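Local atomic coordinates of ABC transporter ATP-binding protein (Sulfolobus tokodaii, PDB entry 2PJZ), a protein that probably binds and hydrolyses ATP as the nucleotide-binding subunit of an ABC transporter, possibly one that carries cobalt, although its actual substrate has not been established. Residues I24-N29 / N202-P207; K113-G118 / A161-V166; E154-V159 / G178-H183; N224-V229 / S238-D243. All blocks are in the same frame, centred on the assembly; numbering follows the deposited sequence.

Contact 1 (I24-N29 / N202-P207); sequences INLEVN and NRLQGP
Ile24 and Leu26 meet Leu204 in a small apolar contact between two different beta sheets, each contributing an outermost strand: 17-28 from the antiparallel sheet and 203-209 from the mixed sheet of the P-loop core. It illustrates how sheets can be joined by side chains instead of by backbone pairing. The short strand axes run at 39° to each other and come no nearer than 6.6 Å, so side chains fill the interval, chiefly that of Leu204. Leu204 carries CG roughly anti to its backbone N (chi1 -151°), and its CD2 methyl is the atom that touches. That methyl lies 3.7 Å from Ile24 CG2, where the two side chains cross at about a right angle, and 3.8 Å from Leu26 CB, with Leu26 CD2 close by. The other branch of Ile24 reaches toward the start of strand 203-209, CD1 standing 4.3 Å from Arg203 CA. Beside this apolar contact a water donates to Asn25 O at 2.7 Å and makes a weak, longer bond to Leu204 O. Around the contact, Ile24 and Leu26 pair through their backbones with Val7 and Leu4 of strand 2-11. Within the mixed sheet Leu204 also packs on Leu199 and Ile35, while Leu26, touching Tyr197 and Ile179, ties the antiparallel sheet to strands 195-200 and 177-182.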
loop_
_atom_site.group_PDB
_atom_site.type_symbol
_atom_site.label_atom_id
_atom_site.label_comp_id
_atom_site.label_asym_id
_atom_site.label_seq_id
_atom_site.Cartn_x
_atom_site.Cartn_y
_atom_site.Cartn_z
ATOM N N ILE A 24 5.771 -14.832 5.325
ATOM C CA ILE A 24 5.036 -13.996 4.384
ATOM C C ILE A 24 5.582 -14.281 3.005
ATOM O O ILE A 24 6.782 -14.079 2.755
ATOM C CB ILE A 24 5.121 -12.487 4.702
ATOM C CG1 ILE A 24 4.569 -12.199 6.116
ATOM C CG2 ILE A 24 4.408 -11.608 3.584
ATOM C CD1 ILE A 24 3.066 -12.606 6.374
ATOM N N ASN A 25 4.696 -14.726 2.111
ATOM C CA ASN A 25 5.093 -15.026 0.731
ATOM C C ASN A 25 4.206 -14.282 -0.280
ATOM O O ASN A 25 2.978 -14.222 -0.123
ATOM C CB ASN A 25 5.008 -16.511 0.476
ATOM C CG ASN A 25 6.028 -17.292 1.244
ATOM O OD1 ASN A 25 7.221 -17.252 0.943
ATOM N ND2 ASN A 25 5.559 -18.046 2.248
ATOM N N LEU A 26 4.819 -13.667 -1.287
ATOM C CA LEU A 26 4.054 -12.933 -2.283
ATOM C C LEU A 26 4.904 -12.753 -3.544
ATOM O O LEU A 26 6.084 -12.444 -3.427
ATOM C CB LEU A 26 3.674 -11.535 -1.748
ATOM C CG LEU A 26 2.955 -10.568 -2.693
ATOM C CD1 LEU A 26 1.555 -11.069 -2.964
ATOM C CD2 LEU A 26 2.909 -9.153 -2.134
ATOM N N GLU A 27 4.306 -12.876 -4.735
ATOM C CA GLU A 27 5.009 -12.469 -5.967
ATOM C C GLU A 27 4.076 -11.551 -6.705
ATOM O O GLU A 27 2.870 -11.858 -6.849
ATOM C CB GLU A 27 5.465 -13.684 -6.854
ATOM C CG GLU A 27 6.474 -14.538 -6.113
ATOM C CD GLU A 27 7.273 -15.532 -6.916
ATOM O OE1 GLU A 27 6.884 -15.821 -8.070
ATOM O OE2 GLU A 27 8.308 -16.013 -6.354
ATOM N N VAL A 28 4.604 -10.402 -7.113
ATOM C CA VAL A 28 3.838 -9.401 -7.848
ATOM C C VAL A 28 4.596 -9.077 -9.123
ATOM O O VAL A 28 5.784 -8.737 -9.070
ATOM C CB VAL A 28 3.695 -8.100 -7.039
ATOM C CG1 VAL A 28 2.922 -7.061 -7.846
ATOM C CG2 VAL A 28 2.949 -8.377 -5.741
ATOM N N ASN A 29 3.924 -9.163 -10.267
ATOM C CA ASN A 29 4.581 -8.690 -11.488
ATOM C C ASN A 29 3.602 -8.034 -12.431
ATOM O O ASN A 29 2.515 -8.576 -12.655
ATOM C CB ASN A 29 5.330 -9.814 -12.194
ATOM C CG ASN A 29 4.428 -10.895 -12.707
ATOM O OD1 ASN A 29 4.009 -11.762 -11.954
ATOM N ND2 ASN A 29 4.157 -10.882 -14.024
ATOM N N ASN A 202 -2.361 -13.803 10.608
ATOM C CA ASN A 202 -0.911 -13.796 10.603
ATOM C C ASN A 202 -0.391 -14.268 9.226
ATOM O O ASN A 202 0.649 -14.908 9.104
ATOM C CB ASN A 202 -0.395 -14.606 11.849
ATOM C CG ASN A 202 -0.986 -14.083 13.244
ATOM O OD1 ASN A 202 -1.464 -14.859 14.071
ATOM N ND2 ASN A 202 -0.936 -12.796 13.471
ATOM N N ARG A 203 -1.141 -13.958 8.153
ATOM C CA ARG A 203 -0.814 -14.416 6.785
ATOM C C ARG A 203 -1.212 -13.386 5.714
ATOM O O ARG A 203 -2.091 -12.568 5.941
ATOM C CB ARG A 203 -1.600 -15.699 6.458
ATOM C CG ARG A 203 -1.225 -16.972 7.235
ATOM C CD ARG A 203 -2.466 -17.881 7.426
ATOM N NE ARG A 203 -2.282 -18.805 8.550
ATOM C CZ ARG A 203 -1.795 -20.042 8.443
ATOM N NH1 ARG A 203 -1.452 -20.537 7.256
ATOM N NH2 ARG A 203 -1.647 -20.792 9.534
ATOM N N LEU A 204 -0.583 -13.438 4.549
ATOM C CA LEU A 204 -1.053 -12.668 3.401
ATOM C C LEU A 204 -1.950 -13.575 2.563
ATOM O O LEU A 204 -1.452 -14.539 1.963
ATOM C CB LEU A 204 0.118 -12.214 2.565
ATOM C CG LEU A 204 0.128 -10.951 1.727
ATOM C CD1 LEU A 204 -0.484 -9.704 2.403
ATOM C CD2 LEU A 204 1.610 -10.659 1.377
ATOM N N GLN A 205 -3.246 -13.267 2.487
ATOM C CA GLN A 205 -4.196 -14.202 1.854
ATOM C C GLN A 205 -4.911 -13.626 0.631
ATOM O O GLN A 205 -5.383 -12.497 0.656
ATOM C CB GLN A 205 -5.174 -14.748 2.900
ATOM C CG GLN A 205 -4.513 -15.078 4.250
ATOM C CD GLN A 205 -5.417 -15.871 5.177
ATOM O OE1 GLN A 205 -6.191 -16.717 4.720
ATOM N NE2 GLN A 205 -5.344 -15.595 6.475
ATOM N N GLY A 206 -4.955 -14.402 -0.450
ATOM C CA GLY A 206 -5.474 -13.903 -1.716
ATOM C C GLY A 206 -4.737 -14.610 -2.838
ATOM O O GLY A 206 -4.080 -15.607 -2.580
ATOM N N PRO A 207 -4.820 -14.091 -4.068
ATOM C CA PRO A 207 -5.445 -12.835 -4.451
ATOM C C PRO A 207 -6.979 -12.947 -4.644
ATOM O O PRO A 207 -7.497 -14.047 -4.764
ATOM C CB PRO A 207 -4.764 -12.510 -5.781
ATOM C CG PRO A 207 -4.509 -13.853 -6.379
ATOM C CD PRO A 207 -4.187 -14.763 -5.221
HETATM O O HOH W 1 0.483 -14.747 -0.944
#

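Contact 2 (K113-G118 / A161-V166); sequences KALKLG and AARRHV
A Schellman motif closes helix 105-114, and Arg163, from the first turn of helix 161-173, lays its side chain against the carbonyls of Leu115 and Lys116 in that helix end. Lys116 takes the positive phi of the motif (47°), and its N-H bonds back to Lys113 O at 3.0 Å. Arg163 has CG beside its own backbone N (chi1 -72°) and an extended chain beyond. One face of its guanidinium lies over Leu115 O, which stands above the plane and is displaced toward the rim. Leu115 O is 3.0 Å from Arg163 NE and Lys116 O is 2.8 Å from Arg163 NH2, yet the angles are too poor for either to be a hydrogen bond. Leu117 CD2 approaches Arg163 NH1 obliquely, though so closely in the model that the exact spacing is doubtful. One turn further along helix 161-173, Val166 supplies the apolar half: its CG1 lies 3.5 Å from Leu115 CD2, with Ala114 CB also at packing distance. Leu136 of helix 131-144 touches Leu115, Leu117 and Arg163, so three helices converge here. The arginine has a further, long and weak ion pair with Asp160. The carbonyls that end helix 105-114 are expected to be partly negative, so a cation beside them is probably favoured even without directed bonds. The contact thus probably rests on charge and dispersion together: the guanidinium face lying against Leu115 O, with Lys116 O near NH2, and methyl packing alongside.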
loop_
_atom_site.group_PDB
_atom_site.type_symbol
_atom_site.label_atom_id
_atom_site.label_comp_id
_atom_site.label_asym_id
_atom_site.label_seq_id
_atom_site.Cartn_x
_atom_site.Cartn_y
_atom_site.Cartn_z
ATOM N N LYS A 113 -0.726 21.047 -9.187
ATOM C CA LYS A 113 -1.773 21.895 -9.769
ATOM C C LYS A 113 -3.139 21.184 -9.895
ATOM O O LYS A 113 -4.165 21.740 -9.484
ATOM C CB LYS A 113 -1.310 22.485 -11.107
ATOM C CG LYS A 113 -2.360 23.404 -11.749
ATOM C CD LYS A 113 -1.973 23.785 -13.152
ATOM C CE LYS A 113 -3.120 24.561 -13.816
ATOM N NZ LYS A 113 -2.718 25.055 -15.168
ATOM N N ALA A 114 -3.155 19.954 -10.421
ATOM C CA ALA A 114 -4.369 19.145 -10.429
ATOM C C ALA A 114 -4.965 18.933 -9.040
ATOM O O ALA A 114 -6.190 18.870 -8.886
ATOM C CB ALA A 114 -4.136 17.798 -11.143
ATOM N N LEU A 115 -4.107 18.862 -8.021
ATOM C CA LEU A 115 -4.522 18.640 -6.621
ATOM C C LEU A 115 -4.935 19.938 -5.911
ATOM O O LEU A 115 -5.268 19.928 -4.710
ATOM C CB LEU A 115 -3.392 17.960 -5.821
ATOM C CG LEU A 115 -3.117 16.466 -6.115
ATOM C CD1 LEU A 115 -1.735 16.029 -5.587
ATOM C CD2 LEU A 115 -4.254 15.572 -5.575
ATOM N N LYS A 116 -4.889 21.047 -6.655
ATOM C CA LYS A 116 -5.157 22.384 -6.110
ATOM C C LYS A 116 -4.396 22.593 -4.801
ATOM O O LYS A 116 -4.971 22.977 -3.775
ATOM C CB LYS A 116 -6.665 22.602 -5.942
ATOM C CG LYS A 116 -7.434 22.461 -7.240
ATOM C CD LYS A 116 -8.944 22.383 -6.999
ATOM C CE LYS A 116 -9.705 22.143 -8.302
ATOM N NZ LYS A 116 -9.124 22.935 -9.437
ATOM N N LEU A 117 -3.108 22.258 -4.845
ATOM C CA LEU A 117 -2.151 22.575 -3.800
ATOM C C LEU A 117 -1.298 23.666 -4.427
ATOM O O LEU A 117 -0.740 23.480 -5.521
ATOM C CB LEU A 117 -1.259 21.372 -3.452
ATOM C CG LEU A 117 -1.847 20.082 -2.877
ATOM C CD1 LEU A 117 -0.769 19.004 -2.742
ATOM C CD2 LEU A 117 -2.499 20.327 -1.533
ATOM N N GLY A 118 -1.220 24.801 -3.735
ATOM C CA GLY A 118 -0.654 26.020 -4.298
ATOM C C GLY A 118 0.822 25.962 -4.630
ATOM O O GLY A 118 1.561 25.151 -4.084
ATOM N N ALA A 161 -12.343 13.851 -0.315
ATOM C CA ALA A 161 -12.842 13.064 -1.443
ATOM C C ALA A 161 -12.378 13.507 -2.822
ATOM O O ALA A 161 -11.990 12.659 -3.642
ATOM C CB ALA A 161 -14.391 12.946 -1.401
ATOM N N ALA A 162 -12.414 14.811 -3.094
ATOM C CA ALA A 162 -12.033 15.326 -4.408
ATOM C C ALA A 162 -10.571 15.025 -4.736
ATOM O O ALA A 162 -10.257 14.549 -5.829
ATOM C CB ALA A 162 -12.321 16.845 -4.512
ATOM N N ARG A 163 -9.685 15.287 -3.778
ATOM C CA ARG A 163 -8.258 15.036 -3.977
ATOM C C ARG A 163 -7.921 13.542 -3.995
ATOM O O ARG A 163 -6.952 13.141 -4.625
ATOM C CB ARG A 163 -7.416 15.793 -2.950
ATOM C CG ARG A 163 -7.417 17.277 -3.247
ATOM C CD ARG A 163 -6.774 18.086 -2.160
ATOM N NE ARG A 163 -7.089 19.493 -2.368
ATOM C CZ ARG A 163 -6.470 20.504 -1.779
ATOM N NH1 ARG A 163 -5.484 20.275 -0.919
ATOM N NH2 ARG A 163 -6.855 21.751 -2.038
ATOM N N ARG A 164 -8.731 12.731 -3.329
ATOM C CA ARG A 164 -8.600 11.278 -3.440
ATOM C C ARG A 164 -8.791 10.805 -4.878
ATOM O O ARG A 164 -8.065 9.922 -5.369
ATOM C CB ARG A 164 -9.588 10.563 -2.539
ATOM C CG ARG A 164 -9.192 10.524 -1.075
ATOM C CD ARG A 164 -10.306 9.921 -0.265
ATOM N NE ARG A 164 -9.820 9.473 1.036
ATOM C CZ ARG A 164 -10.443 8.599 1.821
ATOM N NH1 ARG A 164 -11.612 8.076 1.464
ATOM N NH2 ARG A 164 -9.901 8.257 2.978
ATOM N N HIS A 165 -9.786 11.387 -5.544
ATOM C CA HIS A 165 -10.061 11.089 -6.936
ATOM C C HIS A 165 -8.974 11.550 -7.876
ATOM O O HIS A 165 -8.636 10.839 -8.831
ATOM C CB HIS A 165 -11.425 11.665 -7.327
ATOM C CG HIS A 165 -12.551 10.765 -6.940
ATOM N ND1 HIS A 165 -12.966 10.624 -5.632
ATOM C CD2 HIS A 165 -13.278 9.884 -7.667
ATOM C CE1 HIS A 165 -13.939 9.733 -5.578
ATOM N NE2 HIS A 165 -14.135 9.256 -6.796
ATOM N N VAL A 166 -8.420 12.726 -7.612
ATOM C CA VAL A 166 -7.305 13.247 -8.400
ATOM C C VAL A 166 -6.051 12.350 -8.255
ATOM O O VAL A 166 -5.463 11.922 -9.262
ATOM C CB VAL A 166 -7.005 14.727 -8.061
ATOM C CG1 VAL A 166 -5.741 15.190 -8.765
ATOM C CG2 VAL A 166 -8.187 15.614 -8.514
#

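Contact 3 (E154-V159 / G178-H183); sequences EPFENV and GILVTH
The His183 ring meets Glu157 at its edge, where NE2 donates to Glu157 OE2, 3.0 Å away and close to the ring plane, while the Phe156 ring has Pro155 CG over one face and Leu180 CD1 in oblique contact, 4.1 Å from Phe156 CE2. The loop after strand 149-153 and the end of strand 177-182 are consistent with the Walker B, D-loop and switch region of ABC ATPases. By sequence, Glu154 follows the Walker B strand, Glu157 probably falls in the D-loop and His183 appears to occupy the place of the switch histidine. The histidine bond is fairly straight (158°), but it meets Glu157 OE2 from well above the carboxylate plane, the two planes standing 55° apart. Glu154 is tied to the same strand twice over. Its backbone N donates to Val181 O, and its side chain is bent at chi2 (-77°), which brings the carboxylate carbon CD back toward Thr182. Thr182 OG1 in turn also accepts from Glu184 N. Next to these bonds, Pro155 CD packs 3.9 Å from Leu180 CD2, and Phe156 reaches on to Ile167 and Ile171 of helix 161-173. Val181 touches the probable P-loop (Walker A). Thr182 OG1 donates to Glu154 OE1 at 3.0 Å, meeting it from above the carboxylate plane.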
loop_
_atom_site.group_PDB
_atom_site.type_symbol
_atom_site.label_atom_id
_atom_site.label_comp_id
_atom_site.label_asym_id
_atom_site.label_seq_id
_atom_site.Cartn_x
_atom_site.Cartn_y
_atom_site.Cartn_z
ATOM N N GLU A 154 -0.962 3.877 2.379
ATOM C CA GLU A 154 -2.154 4.688 2.750
ATOM C C GLU A 154 -2.265 6.006 1.999
ATOM O O GLU A 154 -2.288 7.081 2.640
ATOM C CB GLU A 154 -2.150 4.984 4.261
ATOM C CG GLU A 154 -2.319 3.754 5.106
ATOM C CD GLU A 154 -3.763 3.256 5.156
ATOM O OE1 GLU A 154 -4.634 3.742 4.384
ATOM O OE2 GLU A 154 -3.994 2.349 5.975
ATOM N N PRO A 155 -2.334 5.959 0.655
ATOM C CA PRO A 155 -2.246 7.227 -0.077
ATOM C C PRO A 155 -3.510 8.107 0.058
ATOM O O PRO A 155 -3.503 9.237 -0.393
ATOM C CB PRO A 155 -2.052 6.789 -1.534
ATOM C CG PRO A 155 -2.655 5.412 -1.613
ATOM C CD PRO A 155 -2.469 4.788 -0.248
ATOM N N PHE A 156 -4.546 7.590 0.713
ATOM C CA PHE A 156 -5.855 8.262 0.735
ATOM C C PHE A 156 -6.243 8.729 2.127
ATOM O O PHE A 156 -7.258 9.417 2.296
ATOM C CB PHE A 156 -6.954 7.328 0.225
ATOM C CG PHE A 156 -6.620 6.617 -1.060
ATOM C CD1 PHE A 156 -6.575 7.303 -2.263
ATOM C CD2 PHE A 156 -6.395 5.238 -1.060
ATOM C CE1 PHE A 156 -6.286 6.642 -3.456
ATOM C CE2 PHE A 156 -6.110 4.566 -2.243
ATOM C CZ PHE A 156 -6.054 5.273 -3.440
ATOM N N GLU A 157 -5.452 8.361 3.124
ATOM C CA GLU A 157 -5.821 8.650 4.501
ATOM C C GLU A 157 -5.657 10.140 4.778
ATOM O O GLU A 157 -4.674 10.737 4.374
ATOM C CB GLU A 157 -5.021 7.776 5.462
ATOM C CG GLU A 157 -5.454 7.893 6.903
ATOM C CD GLU A 157 -5.067 6.689 7.752
ATOM O OE1 GLU A 157 -4.159 5.917 7.366
ATOM O OE2 GLU A 157 -5.683 6.517 8.826
ATOM N N ASN A 158 -6.665 10.762 5.409
ATOM C CA ASN A 158 -6.628 12.218 5.678
ATOM C C ASN A 158 -6.708 13.099 4.410
ATOM O O ASN A 158 -6.410 14.307 4.444
ATOM C CB ASN A 158 -5.383 12.578 6.519
ATOM C CG ASN A 158 -5.260 11.720 7.772
ATOM O OD1 ASN A 158 -6.220 11.585 8.546
ATOM N ND2 ASN A 158 -4.083 11.118 7.969
ATOM N N VAL A 159 -7.125 12.500 3.299
ATOM C CA VAL A 159 -7.261 13.204 2.035
ATOM C C VAL A 159 -8.759 13.359 1.706
ATOM O O VAL A 159 -9.499 12.384 1.752
ATOM C CB VAL A 159 -6.542 12.462 0.880
ATOM C CG1 VAL A 159 -6.827 13.158 -0.431
ATOM C CG2 VAL A 159 -5.026 12.425 1.136
ATOM N N GLY A 178 3.379 -2.764 -8.543
ATOM C CA GLY A 178 3.704 -2.402 -7.165
ATOM C C GLY A 178 2.661 -2.828 -6.183
ATOM O O GLY A 178 1.830 -3.714 -6.450
ATOM N N ILE A 179 2.715 -2.208 -5.009
ATOM C CA ILE A 179 1.883 -2.646 -3.894
ATOM C C ILE A 179 1.341 -1.384 -3.281
ATOM O O ILE A 179 2.083 -0.435 -3.031
ATOM C CB ILE A 179 2.708 -3.452 -2.840
ATOM C CG1 ILE A 179 3.108 -4.828 -3.401
ATOM C CG2 ILE A 179 1.868 -3.664 -1.517
ATOM C CD1 ILE A 179 4.208 -5.502 -2.548
ATOM N N LEU A 180 0.027 -1.365 -3.046
ATOM C CA LEU A 180 -0.619 -0.249 -2.387
ATOM C C LEU A 180 -1.191 -0.824 -1.105
ATOM O O LEU A 180 -1.923 -1.788 -1.167
ATOM C CB LEU A 180 -1.769 0.285 -3.256
ATOM C CG LEU A 180 -2.495 1.563 -2.797
ATOM C CD1 LEU A 180 -3.214 2.238 -3.988
ATOM C CD2 LEU A 180 -3.505 1.281 -1.659
ATOM N N VAL A 181 -0.878 -0.237 0.051
ATOM C CA VAL A 181 -1.449 -0.751 1.284
ATOM C C VAL A 181 -2.448 0.225 1.901
ATOM O O VAL A 181 -2.215 1.424 1.904
ATOM C CB VAL A 181 -0.377 -1.183 2.352
ATOM C CG1 VAL A 181 0.720 -2.062 1.720
ATOM C CG2 VAL A 181 0.236 -0.002 3.050
ATOM N N THR A 182 -3.544 -0.317 2.443
ATOM C CA THR A 182 -4.596 0.522 3.034
ATOM C C THR A 182 -5.503 -0.237 3.973
ATOM O O THR A 182 -5.708 -1.457 3.815
ATOM C CB THR A 182 -5.464 1.217 1.939
ATOM O OG1 THR A 182 -6.346 2.169 2.565
ATOM C CG2 THR A 182 -6.280 0.172 1.146
ATOM N N HIS A 183 -6.064 0.490 4.952
ATOM C CA HIS A 183 -7.081 -0.072 5.833
ATOM C C HIS A 183 -8.484 0.441 5.418
ATOM O O HIS A 183 -9.503 -0.001 5.961
ATOM C CB HIS A 183 -6.781 0.289 7.303
ATOM C CG HIS A 183 -6.996 1.734 7.632
ATOM N ND1 HIS A 183 -8.190 2.212 8.130
ATOM C CD2 HIS A 183 -6.172 2.808 7.545
ATOM C CE1 HIS A 183 -8.099 3.515 8.326
ATOM N NE2 HIS A 183 -6.889 3.905 7.976
#

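Contact 4 (N224-V229 / S238-D243); sequences NDALLV and SIVKGD
A classic beta bulge sets two residues, Leu227 and Leu228, against the single Ile239, at the point where the antiparallel hairpin of strands 228-232 and 235-241 opens. Ile239 O takes two weak bonds, from Leu227 N at 2.7 Å and from Leu228 N at 3.4 Å. The return bond is the firm one, Ile239 N to Leu228 O at 2.8 Å and nearly straight (172°). Leu228 and Ile239 are thus a hydrogen-bonded pair, and Val229 with Ser238 the non-hydrogen-bonded pair that follows. The bulge works like an inserted residue: it shifts the register of what precedes it, and Ala226 comes to lie opposite Val240, with CB 4.2 Å from Val240 CG1. On the Leu228 and Ile239 face, Leu228 CD2 lies 4.3 Å from Ile239 CD1. On the other, Val229 CG2 lies 3.7 Å from Ser238 OG, whose polar partners are Gly221 O and Arg223 N. Leu227 CD1 approaches Lys241 N at 4.0 Å. That amide donates to a water, which in turn donates to Asp225 O, extending the link beyond the paired residues. Strand 216-220 flanks 235-241 on its other side, bonded through Ser238 with Val219 and Val240 with Ser217. Leu227, Leu228 and Ile239 rest on Ile208 of strand 203-209, Phe198 of strand 195-200 touches Leu228 and Ile239, and Leu213 of helix 210-214 packs on Ile239.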
loop_
_atom_site.group_PDB
_atom_site.type_symbol
_atom_site.label_atom_id
_atom_site.label_comp_id
_atom_site.label_asym_id
_atom_site.label_seq_id
_atom_site.Cartn_x
_atom_site.Cartn_y
_atom_site.Cartn_z
ATOM N N ASN A 224 -18.363 -23.658 -0.339
ATOM C CA ASN A 224 -17.881 -24.387 -1.525
ATOM C C ASN A 224 -17.446 -23.563 -2.737
ATOM O O ASN A 224 -16.386 -23.825 -3.313
ATOM C CB ASN A 224 -18.881 -25.473 -1.953
ATOM C CG ASN A 224 -18.601 -26.815 -1.286
ATOM O OD1 ASN A 224 -18.490 -26.905 -0.059
ATOM N ND2 ASN A 224 -18.482 -27.866 -2.093
ATOM N N ASP A 225 -18.253 -22.586 -3.136
ATOM C CA ASP A 225 -17.920 -21.809 -4.329
ATOM C C ASP A 225 -17.303 -20.450 -3.977
ATOM O O ASP A 225 -17.441 -19.479 -4.724
ATOM C CB ASP A 225 -19.164 -21.623 -5.211
ATOM C CG ASP A 225 -18.825 -21.139 -6.623
ATOM O OD1 ASP A 225 -19.517 -20.221 -7.118
ATOM O OD2 ASP A 225 -17.866 -21.670 -7.232
ATOM N N ALA A 226 -16.611 -20.390 -2.844
ATOM C CA ALA A 226 -16.074 -19.115 -2.332
ATOM C C ALA A 226 -15.026 -18.489 -3.264
ATOM O O ALA A 226 -14.215 -19.197 -3.843
ATOM C CB ALA A 226 -15.509 -19.317 -0.936
ATOM N N LEU A 227 -15.054 -17.170 -3.428
ATOM C CA LEU A 227 -14.010 -16.482 -4.185
ATOM C C LEU A 227 -12.677 -16.561 -3.434
ATOM O O LEU A 227 -11.597 -16.653 -4.043
ATOM C CB LEU A 227 -14.383 -15.024 -4.412
ATOM C CG LEU A 227 -15.551 -14.662 -5.330
ATOM C CD1 LEU A 227 -16.112 -13.324 -4.873
ATOM C CD2 LEU A 227 -15.103 -14.583 -6.804
ATOM N N LEU A 228 -12.757 -16.515 -2.107
ATOM C CA LEU A 228 -11.562 -16.656 -1.269
ATOM C C LEU A 228 -11.962 -17.119 0.116
ATOM O O LEU A 228 -12.922 -16.604 0.677
ATOM C CB LEU A 228 -10.826 -15.308 -1.175
ATOM C CG LEU A 228 -9.550 -15.238 -0.317
ATOM C CD1 LEU A 228 -8.461 -16.114 -0.924
ATOM C CD2 LEU A 228 -9.073 -13.784 -0.220
ATOM N N VAL A 229 -11.227 -18.086 0.658
ATOM C CA VAL A 229 -11.428 -18.513 2.041
ATOM C C VAL A 229 -10.269 -18.031 2.927
ATOM O O VAL A 229 -9.120 -18.361 2.675
ATOM C CB VAL A 229 -11.591 -20.043 2.179
ATOM C CG1 VAL A 229 -11.855 -20.428 3.646
ATOM C CG2 VAL A 229 -12.768 -20.550 1.264
ATOM N N SER A 238 -15.429 -17.087 4.687
ATOM C CA SER A 238 -15.537 -17.169 3.239
ATOM C C SER A 238 -16.053 -15.893 2.632
ATOM O O SER A 238 -17.034 -15.301 3.112
ATOM C CB SER A 238 -16.428 -18.339 2.816
ATOM O OG SER A 238 -15.802 -19.563 3.136
ATOM N N ILE A 239 -15.391 -15.486 1.547
ATOM C CA ILE A 239 -15.860 -14.404 0.699
ATOM C C ILE A 239 -16.560 -15.072 -0.494
ATOM O O ILE A 239 -15.928 -15.805 -1.284
ATOM C CB ILE A 239 -14.684 -13.469 0.278
ATOM C CG1 ILE A 239 -14.045 -12.840 1.535
ATOM C CG2 ILE A 239 -15.154 -12.398 -0.636
ATOM C CD1 ILE A 239 -12.721 -12.106 1.291
ATOM N N VAL A 240 -17.872 -14.834 -0.580
ATOM C CA VAL A 240 -18.754 -15.498 -1.552
ATOM C C VAL A 240 -19.447 -14.497 -2.504
ATOM O O VAL A 240 -19.821 -13.388 -2.114
ATOM C CB VAL A 240 -19.804 -16.384 -0.826
ATOM C CG1 VAL A 240 -19.115 -17.462 0.027
ATOM C CG2 VAL A 240 -20.709 -15.531 0.053
ATOM N N LYS A 241 -19.607 -14.894 -3.763
ATOM C CA LYS A 241 -20.255 -14.053 -4.758
ATOM C C LYS A 241 -21.772 -14.063 -4.526
ATOM O O LYS A 241 -22.359 -15.111 -4.286
ATOM C CB LYS A 241 -19.921 -14.553 -6.165
ATOM C CG LYS A 241 -20.136 -13.507 -7.218
ATOM C CD LYS A 241 -19.386 -13.815 -8.523
ATOM C CE LYS A 241 -19.357 -12.576 -9.384
ATOM N NZ LYS A 241 -18.333 -11.613 -8.874
ATOM N N GLY A 242 -22.401 -12.897 -4.585
ATOM C CA GLY A 242 -23.829 -12.814 -4.277
ATOM C C GLY A 242 -24.160 -13.012 -2.802
ATOM O O GLY A 242 -23.288 -12.854 -1.941
ATOM N N ASP A 243 -25.405 -13.394 -2.515
ATOM C CA ASP A 243 -26.029 -13.106 -1.208
ATOM C C ASP A 243 -26.076 -14.213 -0.154
ATOM O O ASP A 243 -27.162 -14.579 0.306
ATOM C CB ASP A 243 -27.455 -12.592 -1.430
ATOM C CG ASP A 243 -27.536 -11.084 -1.444
ATOM O OD1 ASP A 243 -27.341 -10.472 -0.367
ATOM O OD2 ASP A 243 -27.809 -10.513 -2.526
HETATM O O HOH W 2 -18.923 -17.545 -4.305
#

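Overall arrangement
Contact 3, buried near the centre of the chain, combines directed carboxylate bonds with apolar packing, whereas the other three are only partly buried. Contact 2 sets charge against helix-end carbonyls, contact 1 relies on methyl packing, and contact 4 on backbone pairing. Contacts 1 and 2 lie on opposite sides of the chain's centre, about 32 Å apart between centres. Contact 3 touches both: Val28 packs on Gly178 and Ile179, and Arg164 NE probably bonds to Phe156 O. Contact 4 joins a separate sheet, reached from contact 1 where Gly206 packs on Leu228. Contacts 1 and 3 both reach the mixed core sheet.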